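Local coordinates for protein Bd0816 (Bdellovibrio bacteriovorus HD100, PDB 5CER) that probably acts as a serine-type D-Ala-D-Ala carboxypeptidase of the peptidase S13 family, trimming peptidoglycan peptides, at residues 58-63 with 185-190; 136-141 with 177-182. The protein carries 2 engineered substitutions. All coordinates share one frame; numbering follows the deposited sequence.

In the fold
Both contacts are built on one mixed sheet: contact 1 uses the end of strand 54-61, an inner strand, and contact 2 uses 175-181, an outermost strand of that sheet within the chain. The segment 185-190 belongs to the loop that leaves strand 175-181, so the chain passes from contact 2 into contact 1 within a few residues. Their centres lie about 16 Å apart, and they touch directly where Y187 CD1 packs against L182 CD2 at 3.9 Å. The centres of contacts 1 and 2 are about 33 Å and 25 Å from the centre of the chain, on the same side of it; most of the touching residues are partly or fully exposed, which makes both surface contacts.

Contact 1 (58-63 with 185-190)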
# COMPACT_ATOMS: atom_id res chain seq x y z
N HIS A 58 20.10 -26.88 5.59
CA HIS A 58 20.94 -28.01 6.00
C HIS A 58 20.84 -29.06 4.88
O HIS A 58 19.82 -29.71 4.72
CB HIS A 58 20.43 -28.56 7.34
CG HIS A 58 20.65 -27.61 8.47
ND1 HIS A 58 21.87 -27.46 9.09
CD2 HIS A 58 19.82 -26.72 9.06
CE1 HIS A 58 21.78 -26.54 10.03
NE2 HIS A 58 20.55 -26.06 10.02
N LEU A 59 21.90 -29.17 4.10
CA LEU A 59 21.93 -29.92 2.86
C LEU A 59 22.81 -31.16 3.05
O LEU A 59 24.01 -31.04 3.39
CB LEU A 59 22.48 -29.00 1.77
CG LEU A 59 21.43 -28.09 1.15
CD1 LEU A 59 22.00 -26.70 0.90
CD2 LEU A 59 20.86 -28.64 -0.15
N THR A 60 22.21 -32.34 2.89
CA THR A 60 22.91 -33.60 3.09
C THR A 60 22.82 -34.43 1.81
O THR A 60 21.72 -34.72 1.36
CB THR A 60 22.28 -34.37 4.29
OG1 THR A 60 22.25 -33.54 5.45
CG2 THR A 60 23.02 -35.66 4.58
N PRO A 61 23.97 -34.85 1.23
CA PRO A 61 23.90 -35.73 0.05
C PRO A 61 23.23 -37.09 0.28
O PRO A 61 23.44 -37.74 1.33
CB PRO A 61 25.36 -35.94 -0.37
CG PRO A 61 26.20 -35.11 0.53
CD PRO A 61 25.36 -34.49 1.59
N THR A 62 22.38 -37.47 -0.67
CA THR A 62 21.79 -38.79 -0.76
C THR A 62 22.58 -39.65 -1.75
O THR A 62 23.24 -39.12 -2.62
CB THR A 62 20.32 -38.74 -1.24
OG1 THR A 62 20.21 -38.00 -2.46
CG2 THR A 62 19.43 -38.11 -0.19
N ALA A 63 22.48 -40.97 -1.60
CA ALA A 63 23.21 -41.92 -2.45
C ALA A 63 22.97 -41.76 -3.97
O ALA A 63 23.86 -42.05 -4.78
CB ALA A 63 22.89 -43.34 -2.01
N ASN A 185 13.42 -29.36 17.61
CA ASN A 185 13.73 -30.34 18.66
C ASN A 185 14.25 -31.69 18.21
O ASN A 185 15.07 -32.29 18.89
CB ASN A 185 12.50 -30.61 19.53
CG ASN A 185 12.56 -29.84 20.85
OD1 ASN A 185 12.39 -30.37 21.98
ND2 ASN A 185 12.84 -28.57 20.72
N ASN A 186 13.74 -32.13 17.06
CA ASN A 186 14.00 -33.47 16.50
C ASN A 186 14.94 -33.50 15.30
O ASN A 186 15.12 -34.56 14.72
CB ASN A 186 12.66 -34.07 16.04
CG ASN A 186 11.65 -34.22 17.16
OD1 ASN A 186 11.97 -34.05 18.35
ND2 ASN A 186 10.41 -34.52 16.78
N TYR A 187 15.50 -32.38 14.87
CA TYR A 187 16.43 -32.42 13.75
C TYR A 187 17.83 -32.50 14.29
O TYR A 187 18.25 -31.66 15.06
CB TYR A 187 16.29 -31.22 12.80
CG TYR A 187 17.38 -31.27 11.75
CD1 TYR A 187 17.29 -32.15 10.66
CD2 TYR A 187 18.54 -30.51 11.89
CE1 TYR A 187 18.30 -32.23 9.72
CE2 TYR A 187 19.55 -30.58 10.94
CZ TYR A 187 19.44 -31.44 9.86
OH TYR A 187 20.45 -31.52 8.93
N LYS A 188 18.56 -33.51 13.85
CA LYS A 188 20.00 -33.61 14.10
C LYS A 188 20.65 -34.00 12.77
O LYS A 188 20.10 -34.79 11.98
CB LYS A 188 20.30 -34.60 15.27
CG LYS A 188 20.36 -33.95 16.75
CD LYS A 188 21.53 -32.99 16.85
CE LYS A 188 21.67 -32.35 18.21
NZ LYS A 188 22.91 -32.76 18.92
N LYS A 189 21.83 -33.47 12.52
CA LYS A 189 22.42 -33.54 11.19
C LYS A 189 23.46 -34.66 11.06
O LYS A 189 24.12 -35.02 12.03
CB LYS A 189 23.00 -32.20 10.76
CG LYS A 189 23.81 -31.42 11.76
CD LYS A 189 24.32 -30.16 11.08
CE LYS A 189 24.78 -29.12 12.08
NZ LYS A 189 25.18 -27.89 11.35
N ASP A 190 23.58 -35.18 9.83
CA ASP A 190 24.54 -36.24 9.50
C ASP A 190 25.95 -35.70 9.49
O ASP A 190 26.16 -34.49 9.40
CB ASP A 190 24.30 -36.84 8.10
CG ASP A 190 23.74 -38.30 8.10
OD1 ASP A 190 22.92 -38.58 9.03
OD2 ASP A 190 24.14 -39.14 7.18
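Y187 lies over one face of the H58 imidazole, with CE2 about 4.0 Å above the plane and displaced toward the rim. The ring planes are inclined at 42° with centroids 5.3 Å apart, an oblique aromatic pair. The phenol oxygen lies nearer the stem of the histidine, OH of Y187 being 3.4 Å from H58 CB. At the edge of the same imidazole, near its plane, sits the ammonium of K189: NZ is 3.9 Å from H58 CE1, at the end of a chain extended beyond CG. H58 thus meets an aromatic ring over a face and a lysine at its rim, while its NE2 is hydrogen-bonded to E72.

The end of strand 54-61 is flanked in the mixed sheet by 67-72 and 194-199, and the loop holding 185-190 leads on to strand 194-199, which pairs with 54-61. From strand 67-72, H70 stacks on the Y187 ring. Farther along, T60 turns CG2 anti to its backbone N, and this methyl meets D190 CB at 3.9 Å, the two side chains crossing at about a right angle. The hydroxyl of T60 is hydrogen-bonded to T193.

Contact 2 (136-141 with 177-182); sequences AVIKNL and RNISFL
I179 holds CG2 anti to its backbone N and CG1 beside that N (chi1 -68°), while L141 places CG anti to its own carbonyl carbon and chi2 then sets its CD1; CG2 of I179 lies 3.7 Å from L141 CD1. The other end of I179 also meets the leucine, CD1 standing 4.0 Å from L141 CB, as the two side chains cross at a slant. I138 and I179 slide past each other in opposite directions, with I138 CG1 4.1 Å from I179 CG2. The extended I138 chain (chi2 177°) carries CD1 on to the strand backbone, 4.1 Å from F181 N.

The axes of the helix and strand segments run nearly antiparallel, at 161° with a closest approach of 8.5 Å. Helix 130-145 packs against the sheet at 175-181, one of its outermost strands within the chain, with V137 and L141 reaching F104 of the neighbouring strand 98-104. Within the helix, N140 ND2 donates to A136 O at 2.8 Å from above the carbonyl plane, while N140 N approaches the same oxygen from the opposite face.

No hydrogen bond spans the two segments: aliphatic carbons make the side-chain contacts, consistent with van der Waals packing and partial hydrophobic burial, with no directional bond fixing the helix to the strand at this point.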
# COMPACT_ATOMS: atom_id res chain seq x y z
N ALA A 136 -0.17 -25.81 6.08
CA ALA A 136 -0.21 -24.71 5.11
C ALA A 136 1.16 -24.53 4.44
O ALA A 136 1.21 -24.26 3.25
CB ALA A 136 -0.70 -23.44 5.75
N VAL A 137 2.24 -24.72 5.19
CA VAL A 137 3.58 -24.64 4.62
C VAL A 137 3.81 -25.79 3.62
O VAL A 137 4.31 -25.59 2.50
CB VAL A 137 4.66 -24.66 5.71
CG1 VAL A 137 6.05 -24.80 5.10
CG2 VAL A 137 4.59 -23.40 6.54
N ILE A 138 3.39 -27.00 4.01
CA ILE A 138 3.34 -28.12 3.08
C ILE A 138 2.60 -27.76 1.81
O ILE A 138 3.15 -27.95 0.72
CB ILE A 138 2.74 -29.38 3.75
CG1 ILE A 138 3.81 -29.83 4.76
CG2 ILE A 138 2.39 -30.47 2.71
CD1 ILE A 138 3.62 -30.99 5.67
N LYS A 139 1.36 -27.28 1.93
CA LYS A 139 0.58 -26.88 0.75
C LYS A 139 1.35 -25.98 -0.25
O LYS A 139 1.34 -26.26 -1.44
CB LYS A 139 -0.72 -26.17 1.11
CG LYS A 139 -1.82 -27.12 1.53
CD LYS A 139 -1.54 -28.68 1.81
CE LYS A 139 -2.16 -29.67 0.82
NZ LYS A 139 -1.21 -30.20 -0.20
N ASN A 140 1.98 -24.93 0.27
CA ASN A 140 2.81 -24.01 -0.52
C ASN A 140 4.03 -24.63 -1.15
O ASN A 140 4.27 -24.44 -2.35
CB ASN A 140 3.29 -22.83 0.33
CG ASN A 140 2.21 -21.82 0.56
OD1 ASN A 140 2.04 -20.89 -0.22
ND2 ASN A 140 1.43 -22.03 1.60
N LEU A 141 4.80 -25.37 -0.34
CA LEU A 141 5.92 -26.14 -0.85
C LEU A 141 5.50 -27.10 -1.99
O LEU A 141 6.15 -27.18 -3.03
CB LEU A 141 6.62 -26.94 0.28
CG LEU A 141 7.45 -26.12 1.27
CD1 LEU A 141 7.86 -26.95 2.48
CD2 LEU A 141 8.66 -25.50 0.59
N ARG A 177 10.96 -34.30 -4.08
CA ARG A 177 10.19 -35.52 -3.97
C ARG A 177 9.25 -35.57 -2.77
O ARG A 177 8.09 -35.88 -2.94
CB ARG A 177 11.16 -36.69 -3.84
CG ARG A 177 10.46 -38.01 -4.05
CD ARG A 177 11.34 -39.17 -4.35
NE ARG A 177 11.63 -39.39 -5.77
CZ ARG A 177 12.70 -40.06 -6.15
NH1 ARG A 177 13.46 -40.61 -5.21
NH2 ARG A 177 13.00 -40.24 -7.42
N ASN A 178 9.79 -35.40 -1.56
CA ASN A 178 9.01 -35.51 -0.34
C ASN A 178 9.17 -34.27 0.48
O ASN A 178 10.23 -33.66 0.48
CB ASN A 178 9.46 -36.71 0.48
CG ASN A 178 9.02 -38.02 -0.15
OD1 ASN A 178 7.85 -38.23 -0.42
ND2 ASN A 178 9.97 -38.91 -0.39
N ILE A 179 8.09 -33.90 1.12
CA ILE A 179 8.02 -32.71 1.93
C ILE A 179 7.30 -33.11 3.24
O ILE A 179 6.25 -33.76 3.19
CB ILE A 179 7.21 -31.60 1.19
CG1 ILE A 179 7.97 -31.07 -0.06
CG2 ILE A 179 6.85 -30.46 2.12
CD1 ILE A 179 7.06 -30.61 -1.19
N SER A 180 7.88 -32.75 4.38
CA SER A 180 7.20 -32.93 5.66
C SER A 180 7.78 -32.05 6.75
O SER A 180 8.88 -31.51 6.63
CB SER A 180 7.23 -34.38 6.10
OG SER A 180 8.56 -34.83 6.20
N PHE A 181 6.97 -31.88 7.80
CA PHE A 181 7.33 -31.07 8.96
C PHE A 181 8.27 -31.87 9.84
O PHE A 181 8.06 -33.06 10.03
CB PHE A 181 6.07 -30.68 9.74
CG PHE A 181 6.33 -29.98 11.05
CD1 PHE A 181 6.96 -28.74 11.08
CD2 PHE A 181 5.93 -30.56 12.25
CE1 PHE A 181 7.19 -28.09 12.28
CE2 PHE A 181 6.17 -29.92 13.46
CZ PHE A 181 6.81 -28.68 13.47
N LEU A 182 9.30 -31.21 10.38
CA LEU A 182 10.20 -31.82 11.35
C LEU A 182 10.63 -30.77 12.36
O LEU A 182 11.39 -29.87 12.00
CB LEU A 182 11.43 -32.40 10.65
CG LEU A 182 12.51 -33.06 11.52
CD1 LEU A 182 11.91 -34.18 12.37
CD2 LEU A 182 13.64 -33.59 10.66